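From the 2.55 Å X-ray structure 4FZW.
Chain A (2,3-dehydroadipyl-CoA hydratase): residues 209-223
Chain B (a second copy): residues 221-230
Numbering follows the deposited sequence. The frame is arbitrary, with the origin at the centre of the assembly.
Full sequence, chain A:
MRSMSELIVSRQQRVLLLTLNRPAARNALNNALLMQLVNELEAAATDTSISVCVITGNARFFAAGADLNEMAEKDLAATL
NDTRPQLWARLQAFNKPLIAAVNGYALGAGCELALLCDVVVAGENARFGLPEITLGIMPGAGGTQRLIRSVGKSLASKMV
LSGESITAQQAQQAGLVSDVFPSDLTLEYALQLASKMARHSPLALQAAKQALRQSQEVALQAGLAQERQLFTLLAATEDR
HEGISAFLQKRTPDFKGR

Chain A 209-223: KQALRQSQEVALQAG
Chain B 221-230: QAGLAQERQL

Not one hydrogen bond crosses this contact, although glutamines line both of its sides; what these stretches share is the packing of small apolar groups against longer side chains. The example illustrates a general principle: where helices face each other at long range, alanine methyls on one helix can pack against glutamine side chains on the other, and a contact can form without hydrogen bonds.

The backbone arrangement sets the terms. In chain A a helix begun earlier in the sequence includes A:Lys209 and the residues after it; the chain is in a loop by A:Gln216, and a second helix starts at A:Leu220 and continues beyond A:Gly223. In chain B residues 221 to 230 are helical throughout, with phi and psi near -65° and -40°. This helix runs nearly antiparallel to the first helix of chain A, at 158° between their N-to-C directions, and the axes come no closer than 11.7 Å. The buried surface is modest, 234 Å² summed over both sides.

Because the helices run nearly antiparallel, rising numbers in chain A meet falling numbers in chain B. At one end A:Gln210 lies near B:Ala225 and B:Gln229; one turn later A:Gln214 reaches B:Ala222 and B:Ala225; beyond the helix A:Val218 meets B:Ala222. The last pair is the tightest. A:Val218 is extended (phi -140°, psi 167°) with chi1 at m, and its CG1 lies 3.6 Å from CB of B:Ala222, an apolar contact at van der Waals distance. B:Ala222 gives the largest area to the contact, 52 Å², its methyl pointing toward chain A.

A:Gln214, with chi1 and chi2 both m, also points toward chain B, and its amide end packs against the CB methyls of B:Ala222 and B:Ala225. A methyl offers an amide no hydrogen-bonding partner, so this is contact by shape. A:Gln210 (chi1 t, chi2 p) is looser: its NE2 is 4.4 Å from CB of B:Ala225, and its CG is 4.5 Å from OE1 of B:Gln229, whose chi1 is p and chi2 t. The second chain A helix adds A:Ala222, whose backbone carbonyl lies near the end of the B:Gln226 side chain while its CB points toward chain B; that glutamine leaves its backbone sideways, with chi1 t and chi2 at 129°, between wells, but its end comes nearer to chain A.

Within chain A, A:Gln214 N donates to A:Gln210 O at 3.0 Å in regular helical fashion, whereas A:Gln216 N bonds A:Arg213 O at 3.0 Å and A:Glu217 N bonds A:Gln214 O at 2.7 Å, the shorter i to i-3 spacing of a tightening turn. A:Ser215, chi1 p, folds its OG back to donate to A:Leu212 O at 2.6 Å. A long salt bridge, 3.8 Å from A:Arg213 NH2 to A:Glu217 OE2, links the helix to the loop that follows. A:Ala219 then occupies the N-cap position, and its O accepts from A:Gly223 N at 2.9 Å, opening the second helix.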

ATOM      1  N   LYS A 209      -3.287 -12.560 -16.811  1.00 31.44           N
ATOM      2  CA  LYS A 209      -2.050 -11.805 -16.685  1.00 34.24           C
ATOM      3  C   LYS A 209      -2.232 -10.482 -15.936  1.00 38.17           C
ATOM      4  O   LYS A 209      -1.342 -10.048 -15.198  1.00 35.29           O
ATOM      5  CB  LYS A 209      -1.395 -11.533 -18.037  1.00 39.89           C
ATOM      6  CG  LYS A 209      -0.171 -10.642 -17.869  1.00 42.39           C
ATOM      7  CD  LYS A 209       0.477 -10.239 -19.163  1.00 42.85           C
ATOM      8  CE  LYS A 209       1.646  -9.307 -18.888  1.00 41.95           C
ATOM      9  NZ  LYS A 209       2.416  -9.122 -20.125  1.00 43.78           N
ATOM     10  N   GLN A 210      -3.374  -9.831 -16.147  1.00 38.30           N
ATOM     11  CA  GLN A 210      -3.653  -8.572 -15.461  1.00 39.48           C
ATOM     12  C   GLN A 210      -3.791  -8.837 -13.963  1.00 40.45           C
ATOM     13  O   GLN A 210      -3.210  -8.120 -13.155  1.00 41.85           O
ATOM     14  CB  GLN A 210      -4.912  -7.912 -16.012  1.00 40.68           C
ATOM     15  CG  GLN A 210      -5.227  -6.540 -15.423  1.00 39.91           C
ATOM     16  CD  GLN A 210      -4.122  -5.531 -15.682  1.00 46.38           C
ATOM     17  OE1 GLN A 210      -3.228  -5.747 -16.512  1.00 51.26           O
ATOM     18  NE2 GLN A 210      -4.180  -4.417 -14.972  1.00 45.99           N
ATOM     19  N   ALA A 211      -4.539  -9.884 -13.606  1.00 35.53           N
ATOM     20  CA  ALA A 211      -4.606 -10.370 -12.227  1.00 37.62           C
ATOM     21  C   ALA A 211      -3.215 -10.476 -11.629  1.00 38.61           C
ATOM     22  O   ALA A 211      -2.979 -10.040 -10.496  1.00 39.86           O
ATOM     23  CB  ALA A 211      -5.299 -11.739 -12.164  1.00 37.64           C
ATOM     24  N   LEU A 212      -2.303 -11.067 -12.398  1.00 38.09           N
ATOM     25  CA  LEU A 212      -0.944 -11.323 -11.926  1.00 37.77           C
ATOM     26  C   LEU A 212      -0.134 -10.051 -11.727  1.00 38.97           C
ATOM     27  O   LEU A 212       0.547  -9.911 -10.705  1.00 34.26           O
ATOM     28  CB  LEU A 212      -0.197 -12.306 -12.846  1.00 35.27           C
ATOM     29  CG  LEU A 212      -0.579 -13.779 -12.736  1.00 35.81           C
ATOM     30  CD1 LEU A 212      -0.427 -14.454 -14.092  1.00 32.03           C
ATOM     31  CD2 LEU A 212       0.259 -14.463 -11.665  1.00 33.93           C
ATOM     32  N   ARG A 213      -0.210  -9.136 -12.699  1.00 38.80           N
ATOM     33  CA  ARG A 213       0.452  -7.831 -12.589  1.00 41.47           C
ATOM     34  C   ARG A 213       0.035  -7.117 -11.329  1.00 38.94           C
ATOM     35  O   ARG A 213       0.869  -6.592 -10.589  1.00 34.47           O
ATOM     36  CB  ARG A 213       0.128  -6.953 -13.782  1.00 40.07           C
ATOM     37  CG  ARG A 213       0.808  -7.410 -15.055  1.00 50.29           C
ATOM     38  CD  ARG A 213       2.163  -6.738 -15.248  1.00 47.45           C
ATOM     39  NE  ARG A 213       2.016  -5.379 -15.769  1.00 51.70           N
ATOM     40  CZ  ARG A 213       2.067  -4.277 -15.030  1.00 50.89           C
ATOM     41  NH1 ARG A 213       1.927  -3.093 -15.607  1.00 50.68           N
ATOM     42  NH2 ARG A 213       2.265  -4.355 -13.717  1.00 46.96           N
ATOM     43  N   GLN A 214      -1.271  -7.136 -11.085  1.00 36.97           N
ATOM     44  CA  GLN A 214      -1.853  -6.370  -9.994  1.00 39.39           C
ATOM     45  C   GLN A 214      -1.477  -6.904  -8.609  1.00 43.02           C
ATOM     46  O   GLN A 214      -1.422  -6.133  -7.651  1.00 42.53           O
ATOM     47  CB  GLN A 214      -3.356  -6.214 -10.191  1.00 37.94           C
ATOM     48  CG  GLN A 214      -3.679  -5.357 -11.424  1.00 39.34           C
ATOM     49  CD  GLN A 214      -3.060  -3.938 -11.354  1.00 44.87           C
ATOM     50  OE1 GLN A 214      -2.171  -3.581 -12.141  1.00 42.19           O
ATOM     51  NE2 GLN A 214      -3.554  -3.126 -10.420  1.00 41.53           N
ATOM     52  N   SER A 215      -1.170  -8.197  -8.515  1.00 37.41           N
ATOM     53  CA  SER A 215      -0.680  -8.758  -7.270  1.00 37.43           C
ATOM     54  C   SER A 215       0.566  -8.013  -6.786  1.00 39.55           C
ATOM     55  O   SER A 215       0.802  -7.938  -5.573  1.00 39.90           O
ATOM     56  CB  SER A 215      -0.401 -10.273  -7.376  1.00 43.40           C
ATOM     57  OG  SER A 215       0.714 -10.561  -8.204  1.00 37.46           O
ATOM     58  N   GLN A 216       1.361  -7.467  -7.710  1.00 38.09           N
ATOM     59  CA  GLN A 216       2.577  -6.742  -7.315  1.00 38.78           C
ATOM     60  C   GLN A 216       2.238  -5.287  -6.950  1.00 43.33           C
ATOM     61  O   GLN A 216       3.075  -4.515  -6.451  1.00 40.73           O
ATOM     62  CB  GLN A 216       3.640  -6.760  -8.416  1.00 34.90           C
ATOM     63  CG  GLN A 216       3.904  -8.104  -9.041  1.00 41.75           C
ATOM     64  CD  GLN A 216       4.595  -9.066  -8.097  1.00 46.89           C
ATOM     65  OE1 GLN A 216       5.827  -9.175  -8.082  1.00 43.97           O
ATOM     66  NE2 GLN A 216       3.802  -9.764  -7.289  1.00 47.60           N
ATOM     67  N   GLU A 217       0.993  -4.919  -7.186  1.00 40.01           N
ATOM     68  CA  GLU A 217       0.611  -3.540  -7.027  1.00 39.28           C
ATOM     69  C   GLU A 217      -0.228  -3.296  -5.787  1.00 41.06           C
ATOM     70  O   GLU A 217      -0.330  -2.162  -5.360  1.00 46.89           O
ATOM     71  CB  GLU A 217      -0.112  -3.062  -8.281  1.00 35.89           C
ATOM     72  CG  GLU A 217       0.716  -3.225  -9.589  1.00 34.52           C
ATOM     73  CD  GLU A 217       2.028  -2.440  -9.579  1.00 40.57           C
ATOM     74  OE1 GLU A 217       2.174  -1.511  -8.762  1.00 43.28           O
ATOM     75  OE2 GLU A 217       2.924  -2.740 -10.391  1.00 46.14           O
ATOM     76  N   VAL A 218      -0.798  -4.344  -5.190  1.00 35.88           N
ATOM     77  CA  VAL A 218      -1.754  -4.147  -4.093  1.00 39.61           C
ATOM     78  C   VAL A 218      -1.590  -5.146  -2.957  1.00 40.95           C
ATOM     79  O   VAL A 218      -0.904  -6.141  -3.101  1.00 45.15           O
ATOM     80  CB  VAL A 218      -3.213  -4.261  -4.578  1.00 38.91           C
ATOM     81  CG1 VAL A 218      -3.512  -3.182  -5.628  1.00 33.41           C
ATOM     82  CG2 VAL A 218      -3.478  -5.656  -5.132  1.00 37.85           C
ATOM     83  N   ALA A 219      -2.228  -4.873  -1.825  1.00 37.36           N
ATOM     84  CA  ALA A 219      -2.300  -5.840  -0.738  1.00 36.98           C
ATOM     85  C   ALA A 219      -3.259  -6.954  -1.097  1.00 39.84           C
ATOM     86  O   ALA A 219      -4.109  -6.808  -1.974  1.00 37.10           O
ATOM     87  CB  ALA A 219      -2.726  -5.173   0.587  1.00 34.89           C
ATOM     88  N   LEU A 220      -3.097  -8.073  -0.403  1.00 40.55           N
ATOM     89  CA  LEU A 220      -3.742  -9.319  -0.766  1.00 36.85           C
ATOM     90  C   LEU A 220      -5.260  -9.206  -0.896  1.00 36.84           C
ATOM     91  O   LEU A 220      -5.860  -9.716  -1.858  1.00 33.35           O
ATOM     92  CB  LEU A 220      -3.393 -10.381   0.264  1.00 40.28           C
ATOM     93  CG  LEU A 220      -3.967 -11.771   0.002  1.00 32.33           C
ATOM     94  CD1 LEU A 220      -3.557 -12.221  -1.380  1.00 28.93           C
ATOM     95  CD2 LEU A 220      -3.473 -12.712   1.070  1.00 27.89           C
ATOM     96  N   GLN A 221      -5.876  -8.551   0.079  1.00 39.20           N
ATOM     97  CA  GLN A 221      -7.324  -8.433   0.118  1.00 36.32           C
ATOM     98  C   GLN A 221      -7.842  -7.745  -1.119  1.00 32.85           C
ATOM     99  O   GLN A 221      -8.803  -8.212  -1.734  1.00 34.30           O
ATOM    100  CB  GLN A 221      -7.767  -7.706   1.382  1.00 40.03           C
ATOM    101  CG  GLN A 221      -7.498  -8.526   2.642  1.00 38.93           C
ATOM    102  CD  GLN A 221      -8.182  -9.856   2.573  1.00 47.02           C
ATOM    103  OE1 GLN A 221      -9.407  -9.922   2.412  1.00 48.78           O
ATOM    104  NE2 GLN A 221      -7.398 -10.937   2.649  1.00 43.68           N
ATOM    105  N   ALA A 222      -7.194  -6.648  -1.498  1.00 31.38           N
ATOM    106  CA  ALA A 222      -7.590  -5.918  -2.696  1.00 35.49           C
ATOM    107  C   ALA A 222      -7.276  -6.758  -3.932  1.00 40.20           C
ATOM    108  O   ALA A 222      -8.010  -6.704  -4.936  1.00 36.35           O
ATOM    109  CB  ALA A 222      -6.884  -4.597  -2.769  1.00 31.22           C
ATOM    110  N   GLY A 223      -6.183  -7.532  -3.861  1.00 36.46           N
ATOM    111  CA  GLY A 223      -5.819  -8.401  -4.961  1.00 35.63           C
ATOM    112  C   GLY A 223      -6.932  -9.406  -5.226  1.00 40.27           C
ATOM    113  O   GLY A 223      -7.281  -9.662  -6.380  1.00 39.07           O
TER
ATOM    114  N   GLN B 221      -2.924   4.573  -8.832  1.00 41.48           N
ATOM    115  CA  GLN B 221      -2.746   3.812 -10.085  1.00 39.20           C
ATOM    116  C   GLN B 221      -3.526   2.522 -10.097  1.00 33.50           C
ATOM    117  O   GLN B 221      -4.268   2.262 -11.042  1.00 34.67           O
ATOM    118  CB  GLN B 221      -1.289   3.527 -10.372  1.00 32.65           C
ATOM    119  CG  GLN B 221      -0.532   4.778 -10.706  1.00 39.47           C
ATOM    120  CD  GLN B 221      -1.193   5.538 -11.817  1.00 47.78           C
ATOM    121  OE1 GLN B 221      -1.307   5.033 -12.938  1.00 49.96           O
ATOM    122  NE2 GLN B 221      -1.671   6.747 -11.512  1.00 43.48           N
ATOM    123  N   ALA B 222      -3.391   1.733  -9.041  1.00 31.00           N
ATOM    124  CA  ALA B 222      -4.177   0.511  -8.918  1.00 34.90           C
ATOM    125  C   ALA B 222      -5.693   0.776  -8.831  1.00 36.50           C
ATOM    126  O   ALA B 222      -6.497  -0.068  -9.245  1.00 34.60           O
ATOM    127  CB  ALA B 222      -3.700  -0.307  -7.728  1.00 31.41           C
ATOM    128  N   GLY B 223      -6.080   1.952  -8.315  1.00 36.69           N
ATOM    129  CA  GLY B 223      -7.484   2.321  -8.219  1.00 31.62           C
ATOM    130  C   GLY B 223      -8.048   2.500  -9.614  1.00 35.08           C
ATOM    131  O   GLY B 223      -9.159   2.063  -9.914  1.00 34.63           O
ATOM    132  N   LEU B 224      -7.266   3.136 -10.478  1.00 34.14           N
ATOM    133  CA  LEU B 224      -7.702   3.380 -11.842  1.00 35.92           C
ATOM    134  C   LEU B 224      -7.847   2.064 -12.599  1.00 37.93           C
ATOM    135  O   LEU B 224      -8.859   1.819 -13.252  1.00 38.17           O
ATOM    136  CB  LEU B 224      -6.725   4.305 -12.562  1.00 38.05           C
ATOM    137  CG  LEU B 224      -6.542   5.699 -11.949  1.00 36.43           C
ATOM    138  CD1 LEU B 224      -5.447   6.456 -12.685  1.00 36.52           C
ATOM    139  CD2 LEU B 224      -7.848   6.462 -11.982  1.00 34.49           C
ATOM    140  N   ALA B 225      -6.830   1.219 -12.505  1.00 35.46           N
ATOM    141  CA  ALA B 225      -6.873  -0.074 -13.143  1.00 30.09           C
ATOM    142  C   ALA B 225      -8.143  -0.789 -12.715  1.00 34.62           C
ATOM    143  O   ALA B 225      -8.859  -1.372 -13.529  1.00 35.28           O
ATOM    144  CB  ALA B 225      -5.660  -0.876 -12.746  1.00 36.97           C
ATOM    145  N   GLN B 226      -8.421  -0.742 -11.418  1.00 36.77           N
ATOM    146  CA  GLN B 226      -9.606  -1.384 -10.839  1.00 39.82           C
ATOM    147  C   GLN B 226     -10.936  -0.751 -11.348  1.00 40.09           C
ATOM    148  O   GLN B 226     -11.910  -1.457 -11.683  1.00 35.91           O
ATOM    149  CB  GLN B 226      -9.481  -1.347  -9.303  1.00 42.27           C
ATOM    150  CG  GLN B 226     -10.581  -2.022  -8.511  1.00 49.09           C
ATOM    151  CD  GLN B 226     -10.037  -3.005  -7.466  1.00 56.66           C
ATOM    152  OE1 GLN B 226      -9.556  -4.081  -7.802  1.00 64.41           O
ATOM    153  NE2 GLN B 226     -10.119  -2.634  -6.201  1.00 61.40           N
ATOM    154  N   GLU B 227     -10.968   0.579 -11.420  1.00 36.31           N
ATOM    155  CA  GLU B 227     -12.136   1.292 -11.952  1.00 36.39           C
ATOM    156  C   GLU B 227     -12.437   0.795 -13.371  1.00 39.96           C
ATOM    157  O   GLU B 227     -13.609   0.643 -13.751  1.00 39.15           O
ATOM    158  CB  GLU B 227     -11.898   2.802 -11.959  1.00 37.69           C
ATOM    159  CG  GLU B 227     -13.040   3.607 -12.564  1.00 40.89           C
ATOM    160  CD  GLU B 227     -12.745   5.102 -12.680  1.00 43.01           C
ATOM    161  OE1 GLU B 227     -12.324   5.534 -13.775  1.00 46.09           O
ATOM    162  OE2 GLU B 227     -12.949   5.852 -11.692  1.00 39.31           O
ATOM    163  N   ARG B 228     -11.384   0.527 -14.144  1.00 35.07           N
ATOM    164  CA  ARG B 228     -11.559   0.137 -15.540  1.00 38.50           C
ATOM    165  C   ARG B 228     -12.147  -1.258 -15.713  1.00 39.67           C
ATOM    166  O   ARG B 228     -12.943  -1.484 -16.611  1.00 42.13           O
ATOM    167  CB  ARG B 228     -10.252   0.279 -16.321  1.00 39.42           C
ATOM    168  CG  ARG B 228      -9.907   1.736 -16.605  1.00 40.29           C
ATOM    169  CD  ARG B 228     -11.038   2.390 -17.346  1.00 38.93           C
ATOM    170  NE  ARG B 228     -11.339   1.675 -18.578  1.00 44.70           N
ATOM    171  CZ  ARG B 228     -12.230   2.070 -19.489  1.00 43.46           C
ATOM    172  NH1 ARG B 228     -12.923   3.185 -19.306  1.00 44.57           N
ATOM    173  NH2 ARG B 228     -12.429   1.352 -20.592  1.00 43.92           N
ATOM    174  N   GLN B 229     -11.764  -2.202 -14.860  1.00 40.44           N
ATOM    175  CA  GLN B 229     -12.324  -3.555 -14.958  1.00 40.94           C
ATOM    176  C   GLN B 229     -13.776  -3.599 -14.501  1.00 42.25           C
ATOM    177  O   GLN B 229     -14.576  -4.359 -15.049  1.00 41.31           O
ATOM    178  CB  GLN B 229     -11.458  -4.601 -14.247  1.00 36.91           C
ATOM    179  CG  GLN B 229     -11.021  -4.236 -12.877  1.00 40.78           C
ATOM    180  CD  GLN B 229      -9.681  -4.851 -12.515  1.00 45.45           C
ATOM    181  OE1 GLN B 229      -8.721  -4.772 -13.268  1.00 44.46           O
ATOM    182  NE2 GLN B 229      -9.616  -5.465 -11.354  1.00 45.50           N
ATOM    183  N   LEU B 230     -14.121  -2.754 -13.527  1.00 43.54           N
ATOM    184  CA  LEU B 230     -15.518  -2.564 -13.126  1.00 40.17           C
ATOM    185  C   LEU B 230     -16.311  -1.884 -14.233  1.00 39.62           C
ATOM    186  O   LEU B 230     -17.407  -2.319 -14.582  1.00 40.39           O
ATOM    187  CB  LEU B 230     -15.602  -1.726 -11.850  1.00 36.66           C
ATOM    188  CG  LEU B 230     -15.220  -2.486 -10.584  1.00 38.53           C
ATOM    189  CD1 LEU B 230     -14.773  -1.510  -9.473  1.00 36.24           C
ATOM    190  CD2 LEU B 230     -16.355  -3.428 -10.143  1.00 30.04           C
TER